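Local coordinates for protein putative glycosyltransferase (GalT1) (Streptococcus parasanguinis, PDB 4PHR) that binds UDP and probably transfers a sugar as a glycosyltransferase, this chain being the GT-D-fold part of a longer protein, at residues L21-H26 / A111-S116; T155-V160 / Q266-Q271; N248-T251 / Y256-G259. All coordinates share one frame; numbering follows the deposited sequence.

Interaction 1 (L21-H26 / A111-S116)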
loop_
_atom_site.group_PDB
_atom_site.type_symbol
_atom_site.label_atom_id
_atom_site.label_comp_id
_atom_site.label_asym_id
_atom_site.label_seq_id
_atom_site.Cartn_x
_atom_site.Cartn_y
_atom_site.Cartn_z
ATOM N N LEU A 21 0.795 -2.936 12.871
ATOM C CA LEU A 21 0.777 -4.376 12.649
ATOM C C LEU A 21 0.145 -5.124 13.825
ATOM O O LEU A 21 -0.590 -6.095 13.630
ATOM C CB LEU A 21 2.186 -4.887 12.358
ATOM C CG LEU A 21 2.692 -4.468 10.971
ATOM C CD1 LEU A 21 4.189 -4.719 10.826
ATOM C CD2 LEU A 21 1.905 -5.171 9.854
ATOM N N LYS A 22 0.413 -4.667 15.048
ATOM C CA LYS A 22 -0.188 -5.298 16.223
ATOM C C LYS A 22 -1.698 -5.138 16.171
ATOM O O LYS A 22 -2.446 -6.059 16.495
ATOM C CB LYS A 22 0.357 -4.692 17.521
ATOM C CG LYS A 22 1.796 -5.064 17.815
ATOM C CD LYS A 22 2.367 -4.202 18.929
ATOM C CE LYS A 22 3.798 -4.590 19.244
ATOM N NZ LYS A 22 4.519 -3.501 19.963
ATOM N N TYR A 23 -2.137 -3.957 15.753
ATOM C CA TYR A 23 -3.555 -3.677 15.597
ATOM C C TYR A 23 -4.203 -4.615 14.578
ATOM O O TYR A 23 -5.256 -5.192 14.828
ATOM C CB TYR A 23 -3.750 -2.221 15.173
ATOM C CG TYR A 23 -5.189 -1.790 15.026
ATOM C CD1 TYR A 23 -5.969 -2.237 13.968
ATOM C CD2 TYR A 23 -5.762 -0.912 15.935
ATOM C CE1 TYR A 23 -7.276 -1.833 13.821
ATOM C CE2 TYR A 23 -7.069 -0.504 15.803
ATOM C CZ TYR A 23 -7.825 -0.965 14.750
ATOM O OH TYR A 23 -9.128 -0.555 14.611
ATOM N N ILE A 24 -3.580 -4.739 13.409
ATOM C CA ILE A 24 -4.130 -5.565 12.338
ATOM C C ILE A 24 -4.285 -7.019 12.783
ATOM O O ILE A 24 -5.316 -7.644 12.535
ATOM C CB ILE A 24 -3.260 -5.480 11.060
ATOM C CG1 ILE A 24 -3.225 -4.039 10.535
ATOM C CG2 ILE A 24 -3.780 -6.440 9.996
ATOM C CD1 ILE A 24 -2.032 -3.723 9.628
ATOM N N LYS A 25 -3.259 -7.541 13.444
ATOM C CA LYS A 25 -3.256 -8.931 13.902
ATOM C C LYS A 25 -4.258 -9.202 15.009
ATOM O O LYS A 25 -5.040 -10.153 14.937
ATOM C CB LYS A 25 -1.870 -9.313 14.399
ATOM C CG LYS A 25 -0.842 -9.361 13.311
ATOM C CD LYS A 25 0.544 -9.520 13.885
ATOM C CE LYS A 25 1.579 -9.448 12.779
ATOM N NZ LYS A 25 2.954 -9.641 13.304
ATOM N N HIS A 26 -4.213 -8.375 16.044
ATOM C CA HIS A 26 -5.111 -8.545 17.177
ATOM C C HIS A 26 -6.543 -8.561 16.667
ATOM O O HIS A 26 -7.404 -9.271 17.189
ATOM C CB HIS A 26 -4.916 -7.407 18.183
ATOM C CG HIS A 26 -5.846 -7.466 19.356
ATOM N ND1 HIS A 26 -6.846 -6.540 19.559
ATOM C CD2 HIS A 26 -5.935 -8.346 20.382
ATOM C CE1 HIS A 26 -7.506 -6.840 20.664
ATOM N NE2 HIS A 26 -6.973 -7.934 21.181
ATOM N N ALA A 111 -10.263 11.617 12.650
ATOM C CA ALA A 111 -10.437 10.391 13.424
ATOM C C ALA A 111 -9.504 10.380 14.635
ATOM O O ALA A 111 -8.472 11.050 14.630
ATOM C CB ALA A 111 -10.193 9.166 12.548
ATOM N N PRO A 112 -9.864 9.619 15.681
ATOM C CA PRO A 112 -9.023 9.533 16.882
ATOM C C PRO A 112 -7.624 8.978 16.604
ATOM O O PRO A 112 -6.669 9.367 17.271
ATOM C CB PRO A 112 -9.814 8.594 17.808
ATOM C CG PRO A 112 -10.805 7.902 16.921
ATOM C CD PRO A 112 -11.127 8.877 15.834
ATOM N N PHE A 113 -7.509 8.083 15.629
ATOM C CA PHE A 113 -6.211 7.542 15.239
ATOM C C PHE A 113 -6.275 6.984 13.830
ATOM O O PHE A 113 -7.353 6.665 13.328
ATOM C CB PHE A 113 -5.765 6.436 16.198
ATOM C CG PHE A 113 -6.603 5.193 16.120
ATOM C CD1 PHE A 113 -7.725 5.044 16.922
ATOM C CD2 PHE A 113 -6.270 4.169 15.243
ATOM C CE1 PHE A 113 -8.499 3.900 16.847
ATOM C CE2 PHE A 113 -7.040 3.022 15.168
ATOM C CZ PHE A 113 -8.157 2.887 15.968
ATOM N N TYR A 114 -5.107 6.875 13.206
ATOM C CA TYR A 114 -4.961 6.233 11.903
ATOM C C TYR A 114 -3.845 5.218 11.989
ATOM O O TYR A 114 -2.969 5.343 12.839
ATOM C CB TYR A 114 -4.615 7.276 10.832
ATOM C CG TYR A 114 -5.741 8.254 10.584
ATOM C CD1 TYR A 114 -5.833 9.436 11.309
ATOM C CD2 TYR A 114 -6.726 7.982 9.639
ATOM C CE1 TYR A 114 -6.873 10.329 11.092
ATOM C CE2 TYR A 114 -7.761 8.865 9.408
ATOM C CZ TYR A 114 -7.834 10.037 10.143
ATOM O OH TYR A 114 -8.860 10.926 9.931
ATOM N N GLY A 115 -3.873 4.211 11.120
ATOM C CA GLY A 115 -2.726 3.339 10.957
ATOM C C GLY A 115 -1.684 4.023 10.087
ATOM O O GLY A 115 -1.920 5.122 9.586
ATOM N N SER A 116 -0.541 3.368 9.892
ATOM C CA SER A 116 0.528 3.922 9.071
ATOM C C SER A 116 0.519 3.427 7.631
ATOM O O SER A 116 0.605 2.230 7.371
ATOM C CB SER A 116 1.889 3.580 9.670
ATOM O OG SER A 116 2.927 4.087 8.846
#
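Tyr-23 and Phe-113 are the two residues that meet here, joining helix 17-27 to the loop that leads into strand 115-116, and they illustrate how a helix may touch a loop through a single aromatic pair. Leu-21 O receives the N-H of Lys-25 at 3.0 Å, a helical bond that spans Tyr-23. Tyr-23 itself has CG anti to its own N (chi1 -178°), which carries the ring off the helix to Phe-113. Its CE2 lies 3.6 Å from CZ of Phe-113 and equally near CE2 of that ring, so one ortho carbon beside the hydroxyl does most of the touching. The ring centroids are 5.6 Å apart and the planes are inclined at 56°, an oblique pairing. The Tyr-23 OH reaches the rim of the Phe-113 ring in its plane, 3.8 Å from CZ of Phe-113, but its polar need is met elsewhere, by the main-chain O of Asp-69. For its part Phe-113 has CG between N and the carbonyl carbon (chi1 68°), the crowded position, a rotation that puts the CZ/CE2 corner of the ring against Tyr-23. Beyond the pair, Ile-24 packs on Leu-73 of strand 72-76, a residue that Tyr-23 and Phe-113 touch as well, and Lys-25 reaches Ser-138 O with NZ. Gly-115 pairs with Val-74 and Leu-76 of that same strand 72-76 in the three-stranded parallel sheet, while helix 132-140 packs against Leu-21.

Interaction 2 (T155-V160 / Q266-Q271); sequences TSRSGV and QEYQEQ. With UDP (uridine-5'-diphosphate), chain B.
Tyr-268 reaches from helix 266-271 to Arg-157 and Val-160, with contacts of three kinds. The apolar one is between CG2 of Val-160 and CD1 of Tyr-268, 3.5 Å apart. The guanidinium of Arg-157 approaches from the same side of the ring, by CE2 instead: CE2 of Tyr-268 lies over the centre of one guanidinium face, 3.7 Å from CZ of Arg-157, with the planes 38° apart. The arginine chain is extended from CG to NE, which lets its length run past the phenol end, and NH1 is held by Glu-263 O. Polar links come third. A water 2.6 Å from OH of Tyr-268 accepts the N-H of Arg-157 at 3.0 Å, tying side chain to loop backbone. OG of Ser-156 is hydrogen-bonded to O3' of UDP at 2.9 Å; the tyrosine thus packs on the residue next in sequence to one that binds the ribose. A type II beta turn from Arg-157 to Val-160, with Gly-159 at positive phi, sets the valine facing the ring. The loop follows strand 147-153, and Val-160 and Tyr-268 both touch Arg-173 of the adjacent strand 170-176; helix 266-271 precedes strand 272-275, an outermost strand of the five-stranded parallel sheet.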
loop_
_atom_site.group_PDB
_atom_site.type_symbol
_atom_site.label_atom_id
_atom_site.label_comp_id
_atom_site.label_asym_id
_atom_site.label_seq_id
_atom_site.Cartn_x
_atom_site.Cartn_y
_atom_site.Cartn_z
ATOM N N THR A 155 3.198 -5.989 -13.767
ATOM C CA THR A 155 4.625 -5.768 -13.499
ATOM C C THR A 155 4.986 -5.882 -12.008
ATOM O O THR A 155 6.166 -5.883 -11.653
ATOM C CB THR A 155 5.119 -4.402 -14.042
ATOM O OG1 THR A 155 4.408 -3.331 -13.394
ATOM C CG2 THR A 155 4.910 -4.321 -15.543
ATOM N N SER A 156 3.985 -5.980 -11.140
ATOM C CA SER A 156 4.203 -5.974 -9.688
ATOM C C SER A 156 5.045 -7.169 -9.231
ATOM O O SER A 156 6.038 -7.015 -8.508
ATOM C CB SER A 156 2.864 -5.978 -8.946
ATOM O OG SER A 156 2.090 -4.838 -9.267
ATOM N N ARG A 157 4.633 -8.363 -9.642
ATOM C CA ARG A 157 5.372 -9.596 -9.358
ATOM C C ARG A 157 5.850 -9.675 -7.906
ATOM O O ARG A 157 7.022 -9.959 -7.607
ATOM C CB ARG A 157 6.500 -9.758 -10.371
ATOM C CG ARG A 157 5.919 -9.810 -11.775
ATOM C CD ARG A 157 6.927 -9.967 -12.869
ATOM N NE ARG A 157 6.213 -10.174 -14.126
ATOM C CZ ARG A 157 6.455 -11.169 -14.969
ATOM N NH1 ARG A 157 7.413 -12.043 -14.702
ATOM N NH2 ARG A 157 5.746 -11.280 -16.083
ATOM N N SER A 158 4.913 -9.445 -6.999
ATOM C CA SER A 158 5.235 -9.349 -5.584
ATOM C C SER A 158 5.716 -10.698 -5.067
ATOM O O SER A 158 5.037 -11.719 -5.214
ATOM C CB SER A 158 4.017 -8.869 -4.783
ATOM O OG SER A 158 3.598 -7.571 -5.191
ATOM N N GLY A 159 6.899 -10.696 -4.464
ATOM C CA GLY A 159 7.476 -11.907 -3.918
ATOM C C GLY A 159 8.168 -12.779 -4.946
ATOM O O GLY A 159 8.785 -13.776 -4.597
ATOM N N VAL A 160 8.096 -12.401 -6.217
ATOM C CA VAL A 160 8.676 -13.235 -7.262
ATOM C C VAL A 160 10.192 -13.078 -7.267
ATOM O O VAL A 160 10.716 -11.972 -7.375
ATOM C CB VAL A 160 8.085 -12.919 -8.647
ATOM C CG1 VAL A 160 8.777 -13.757 -9.717
ATOM C CG2 VAL A 160 6.586 -13.182 -8.640
ATOM N N GLN A 266 7.954 -20.167 -14.018
ATOM C CA GLN A 266 6.912 -21.180 -14.054
ATOM C C GLN A 266 6.053 -21.129 -12.794
ATOM O O GLN A 266 4.827 -21.227 -12.867
ATOM C CB GLN A 266 7.520 -22.574 -14.234
ATOM C CG GLN A 266 6.496 -23.693 -14.311
ATOM C CD GLN A 266 7.093 -25.001 -14.797
ATOM O OE1 GLN A 266 8.234 -25.041 -15.257
ATOM N NE2 GLN A 266 6.321 -26.078 -14.698
ATOM N N GLU A 267 6.694 -20.966 -11.641
ATOM C CA GLU A 267 5.969 -20.939 -10.375
ATOM C C GLU A 267 4.984 -19.767 -10.322
ATOM O O GLU A 267 3.831 -19.929 -9.926
ATOM C CB GLU A 267 6.936 -20.892 -9.189
ATOM C CG GLU A 267 6.242 -20.879 -7.835
ATOM C CD GLU A 267 7.158 -21.273 -6.690
ATOM O OE1 GLU A 267 8.386 -21.072 -6.810
ATOM O OE2 GLU A 267 6.649 -21.793 -5.673
ATOM N N TYR A 268 5.443 -18.587 -10.719
ATOM C CA TYR A 268 4.582 -17.415 -10.814
ATOM C C TYR A 268 3.439 -17.681 -11.789
ATOM O O TYR A 268 2.269 -17.467 -11.469
ATOM C CB TYR A 268 5.417 -16.197 -11.237
ATOM C CG TYR A 268 4.646 -14.971 -11.683
ATOM C CD1 TYR A 268 3.974 -14.168 -10.769
ATOM C CD2 TYR A 268 4.638 -14.589 -13.022
ATOM C CE1 TYR A 268 3.279 -13.029 -11.183
ATOM C CE2 TYR A 268 3.955 -13.458 -13.443
ATOM C CZ TYR A 268 3.277 -12.681 -12.523
ATOM O OH TYR A 268 2.607 -11.558 -12.968
ATOM N N GLN A 269 3.771 -18.170 -12.978
ATOM C CA GLN A 269 2.744 -18.422 -13.977
ATOM C C GLN A 269 1.678 -19.377 -13.451
ATOM O O GLN A 269 0.482 -19.156 -13.650
ATOM C CB GLN A 269 3.365 -18.953 -15.273
ATOM C CG GLN A 269 4.365 -17.990 -15.898
ATOM C CD GLN A 269 3.717 -16.708 -16.387
ATOM O OE1 GLN A 269 2.527 -16.684 -16.703
ATOM N NE2 GLN A 269 4.496 -15.632 -16.445
ATOM N N GLU A 270 2.107 -20.422 -12.751
ATOM C CA GLU A 270 1.171 -21.414 -12.231
ATOM C C GLU A 270 0.287 -20.859 -11.107
ATOM O O GLU A 270 -0.767 -21.412 -10.809
ATOM C CB GLU A 270 1.928 -22.663 -11.774
ATOM C CG GLU A 270 2.527 -23.459 -12.933
ATOM C CD GLU A 270 3.538 -24.499 -12.485
ATOM O OE1 GLU A 270 4.026 -24.406 -11.338
ATOM O OE2 GLU A 270 3.847 -25.408 -13.286
ATOM N N GLN A 271 0.709 -19.758 -10.492
ATOM C CA GLN A 271 -0.095 -19.104 -9.465
ATOM C C GLN A 271 -1.193 -18.215 -10.047
ATOM O O GLN A 271 -2.156 -17.883 -9.364
ATOM C CB GLN A 271 0.798 -18.288 -8.525
ATOM C CG GLN A 271 1.733 -19.138 -7.679
ATOM C CD GLN A 271 2.771 -18.324 -6.913
ATOM O OE1 GLN A 271 2.932 -17.122 -7.132
ATOM N NE2 GLN A 271 3.481 -18.984 -6.005
HETATM N N1 UDP B . -0.292 -0.737 -9.541
HETATM C C2 UDP B . -0.852 -1.509 -10.530
HETATM N N3 UDP B . -1.846 -0.988 -11.324
HETATM C C4 UDP B . -2.292 0.297 -11.134
HETATM C C5 UDP B . -1.731 1.083 -10.128
HETATM C C6 UDP B . -0.630 0.582 -9.442
HETATM O O2 UDP B . -0.452 -2.655 -10.732
HETATM O O4 UDP B . -3.208 0.710 -11.854
HETATM C "C1'" UDP B . 0.711 -1.345 -8.654
HETATM C "C2'" UDP B . 2.166 -1.000 -8.825
HETATM O "O2'" UDP B . 2.737 -1.755 -9.874
HETATM C "C3'" UDP B . 2.709 -1.399 -7.471
HETATM C "C4'" UDP B . 1.563 -1.061 -6.533
HETATM O "O4'" UDP B . 0.403 -0.891 -7.352
HETATM O "O3'" UDP B . 2.928 -2.792 -7.429
HETATM C "C5'" UDP B . 1.840 0.200 -5.723
HETATM O "O5'" UDP B . 0.695 0.492 -4.932
HETATM P PA UDP B . 0.623 1.785 -3.975
HETATM O O1A UDP B . 0.640 3.009 -4.798
HETATM O O2A UDP B . -0.567 1.587 -3.112
HETATM O O3A UDP B . 2.018 1.661 -3.162
HETATM P PB UDP B . 2.644 2.479 -1.899
HETATM O O1B UDP B . 3.702 3.359 -2.478
HETATM O O2B UDP B . 3.216 1.409 -1.048
HETATM O O3B UDP B . 1.556 3.271 -1.241
HETATM O O HOH W 1 2.340 -9.656 -11.152
#

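Interaction 3 (N248-T251 / Y256-G259). With UDP (uridine-5'-diphosphate), chain B.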
loop_
_atom_site.group_PDB
_atom_site.type_symbol
_atom_site.label_atom_id
_atom_site.label_comp_id
_atom_site.label_asym_id
_atom_site.label_seq_id
_atom_site.Cartn_x
_atom_site.Cartn_y
_atom_site.Cartn_z
ATOM N N ASN A 248 13.876 -6.740 -13.202
ATOM C CA ASN A 248 12.984 -7.821 -13.590
ATOM C C ASN A 248 11.512 -7.579 -13.278
ATOM O O ASN A 248 10.670 -8.436 -13.528
ATOM C CB ASN A 248 13.459 -9.143 -12.966
ATOM C CG ASN A 248 13.495 -9.099 -11.438
ATOM O OD1 ASN A 248 13.763 -8.057 -10.837
ATOM N ND2 ASN A 248 13.223 -10.236 -10.805
ATOM N N LYS A 249 11.199 -6.408 -12.735
ATOM C CA LYS A 249 9.838 -6.108 -12.331
ATOM C C LYS A 249 9.715 -4.617 -12.085
ATOM O O LYS A 249 10.699 -3.888 -12.154
ATOM C CB LYS A 249 9.479 -6.875 -11.059
ATOM C CG LYS A 249 10.394 -6.568 -9.890
ATOM C CD LYS A 249 9.912 -7.182 -8.584
ATOM C CE LYS A 249 10.461 -8.578 -8.390
ATOM N NZ LYS A 249 10.135 -9.114 -7.035
ATOM N N HIS A 250 8.499 -4.175 -11.796
ATOM C CA HIS A 250 8.237 -2.800 -11.378
ATOM C C HIS A 250 9.068 -2.417 -10.151
ATOM O O HIS A 250 9.230 -3.222 -9.240
ATOM C CB HIS A 250 6.747 -2.688 -11.031
ATOM C CG HIS A 250 6.366 -1.395 -10.382
ATOM N ND1 HIS A 250 6.209 -0.226 -11.093
ATOM C CD2 HIS A 250 6.101 -1.090 -9.091
ATOM C CE1 HIS A 250 5.860 0.743 -10.265
ATOM N NE2 HIS A 250 5.792 0.245 -9.045
ATOM N N THR A 251 9.573 -1.187 -10.124
ATOM C CA THR A 251 10.238 -0.656 -8.939
ATOM C C THR A 251 9.529 0.595 -8.433
ATOM O O THR A 251 9.275 1.515 -9.202
ATOM C CB THR A 251 11.702 -0.257 -9.222
ATOM O OG1 THR A 251 12.403 -1.345 -9.832
ATOM C CG2 THR A 251 12.398 0.093 -7.922
ATOM N N TYR A 256 7.210 4.997 -14.668
ATOM C CA TYR A 256 6.770 4.727 -16.033
ATOM C C TYR A 256 6.890 3.254 -16.434
ATOM O O TYR A 256 6.543 2.883 -17.554
ATOM C CB TYR A 256 7.546 5.610 -17.013
ATOM C CG TYR A 256 7.545 7.074 -16.627
ATOM C CD1 TYR A 256 6.457 7.886 -16.918
ATOM C CD2 TYR A 256 8.627 7.642 -15.964
ATOM C CE1 TYR A 256 6.447 9.219 -16.565
ATOM C CE2 TYR A 256 8.627 8.978 -15.609
ATOM C CZ TYR A 256 7.533 9.760 -15.910
ATOM O OH TYR A 256 7.521 11.092 -15.561
ATOM N N ASP A 257 7.372 2.417 -15.518
ATOM C CA ASP A 257 7.639 1.007 -15.816
ATOM C C ASP A 257 8.476 0.856 -17.088
ATOM O O ASP A 257 8.177 0.029 -17.952
ATOM C CB ASP A 257 6.336 0.196 -15.915
ATOM C CG ASP A 257 5.876 -0.354 -14.566
ATOM O OD1 ASP A 257 6.696 -0.406 -13.622
ATOM O OD2 ASP A 257 4.694 -0.748 -14.452
ATOM N N GLU A 258 9.531 1.657 -17.192
ATOM C CA GLU A 258 10.431 1.611 -18.337
ATOM C C GLU A 258 11.636 0.723 -18.057
ATOM O O GLU A 258 12.088 0.605 -16.916
ATOM C CB GLU A 258 10.899 3.025 -18.696
ATOM C CG GLU A 258 9.808 3.911 -19.288
ATOM C CD GLU A 258 10.223 5.369 -19.380
ATOM O OE1 GLU A 258 11.256 5.729 -18.775
ATOM O OE2 GLU A 258 9.519 6.154 -20.057
ATOM N N GLY A 259 12.153 0.091 -19.102
ATOM C CA GLY A 259 13.390 -0.659 -19.009
ATOM C C GLY A 259 13.277 -1.986 -18.287
ATOM O O GLY A 259 14.285 -2.538 -17.847
HETATM N N1 UDP B . -0.292 -0.737 -9.541
HETATM C C2 UDP B . -0.852 -1.509 -10.530
HETATM N N3 UDP B . -1.846 -0.988 -11.324
HETATM C C4 UDP B . -2.292 0.297 -11.134
HETATM C C5 UDP B . -1.731 1.083 -10.128
HETATM C C6 UDP B . -0.630 0.582 -9.442
HETATM O O2 UDP B . -0.452 -2.655 -10.732
HETATM O O4 UDP B . -3.208 0.710 -11.854
HETATM C "C1'" UDP B . 0.711 -1.345 -8.654
HETATM C "C2'" UDP B . 2.166 -1.000 -8.825
HETATM O "O2'" UDP B . 2.737 -1.755 -9.874
HETATM C "C3'" UDP B . 2.709 -1.399 -7.471
HETATM C "C4'" UDP B . 1.563 -1.061 -6.533
HETATM O "O4'" UDP B . 0.403 -0.891 -7.352
HETATM O "O3'" UDP B . 2.928 -2.792 -7.429
HETATM C "C5'" UDP B . 1.840 0.200 -5.723
HETATM O "O5'" UDP B . 0.695 0.492 -4.932
HETATM P PA UDP B . 0.623 1.785 -3.975
HETATM O O1A UDP B . 0.640 3.009 -4.798
HETATM O O2A UDP B . -0.567 1.587 -3.112
HETATM O O3A UDP B . 2.018 1.661 -3.162
HETATM P PB UDP B . 2.644 2.479 -1.899
HETATM O O1B UDP B . 3.702 3.359 -2.478
HETATM O O2B UDP B . 3.216 1.409 -1.048
HETATM O O3B UDP B . 1.556 3.271 -1.241
HETATM O O HOH W 2 9.033 0.694 -12.468
#
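A chi1 of 171° swings the His-250 ring away from its own amide nitrogen and presents ND1 to Asp-257, whose chi1 of -88° carries the carboxylate to meet it. ND1 of His-250 donates to OD1 of Asp-257 over 2.6 Å, and the bond is nearly straight at 163°. The oxygen lies in the imidazole plane and is approached on its syn side, somewhat out of the carboxylate plane; the two flat groups themselves are almost perpendicular. OD1 has a second partner, a water 2.8 Å away, and that water in turn accepts the N-H of Thr-251 at 3.1 Å, bridging the two segments beside the direct bond. Held at ND1 by Asp-257 and at NE2 by NE2 of His-228, whose ND1 is hydrogen-bonded to UDP, the ring has its rotation set, with one face to the nucleotide: O2' of UDP sits above the ring centre, 3.5 Å from CD2 of His-250. The arrangement is a His-carboxylate hydrogen bond, with the aspartate as a second-shell residue orienting a histidine that lines the UDP pocket, in a GT-D-fold domain that is probably a glycosyltransferase.

Interaction 1 is a surface contact on the far side of the chain's centre, its nearest atoms about 15 Å from those of interaction 2 and about 17 Å from those of interaction 3; between its two segments it links helix 17-27 to the loop before strand 115-116 by an aromatic pair. Interaction 2 is buried and mixes apolar, guanidinium and water-mediated contacts beside the five-stranded sheet. Interaction 3, partly buried, centres on a hydrogen bond between imidazole and carboxylate and is nested in the loop that interaction 2 closes. These two share the UDP pocket and touch through Thr-155, which probably hydrogen-bonds to His-250 N through its O and to Asp-257 OD2 through OG1. Polar chemistry thus gathers near the nucleotide.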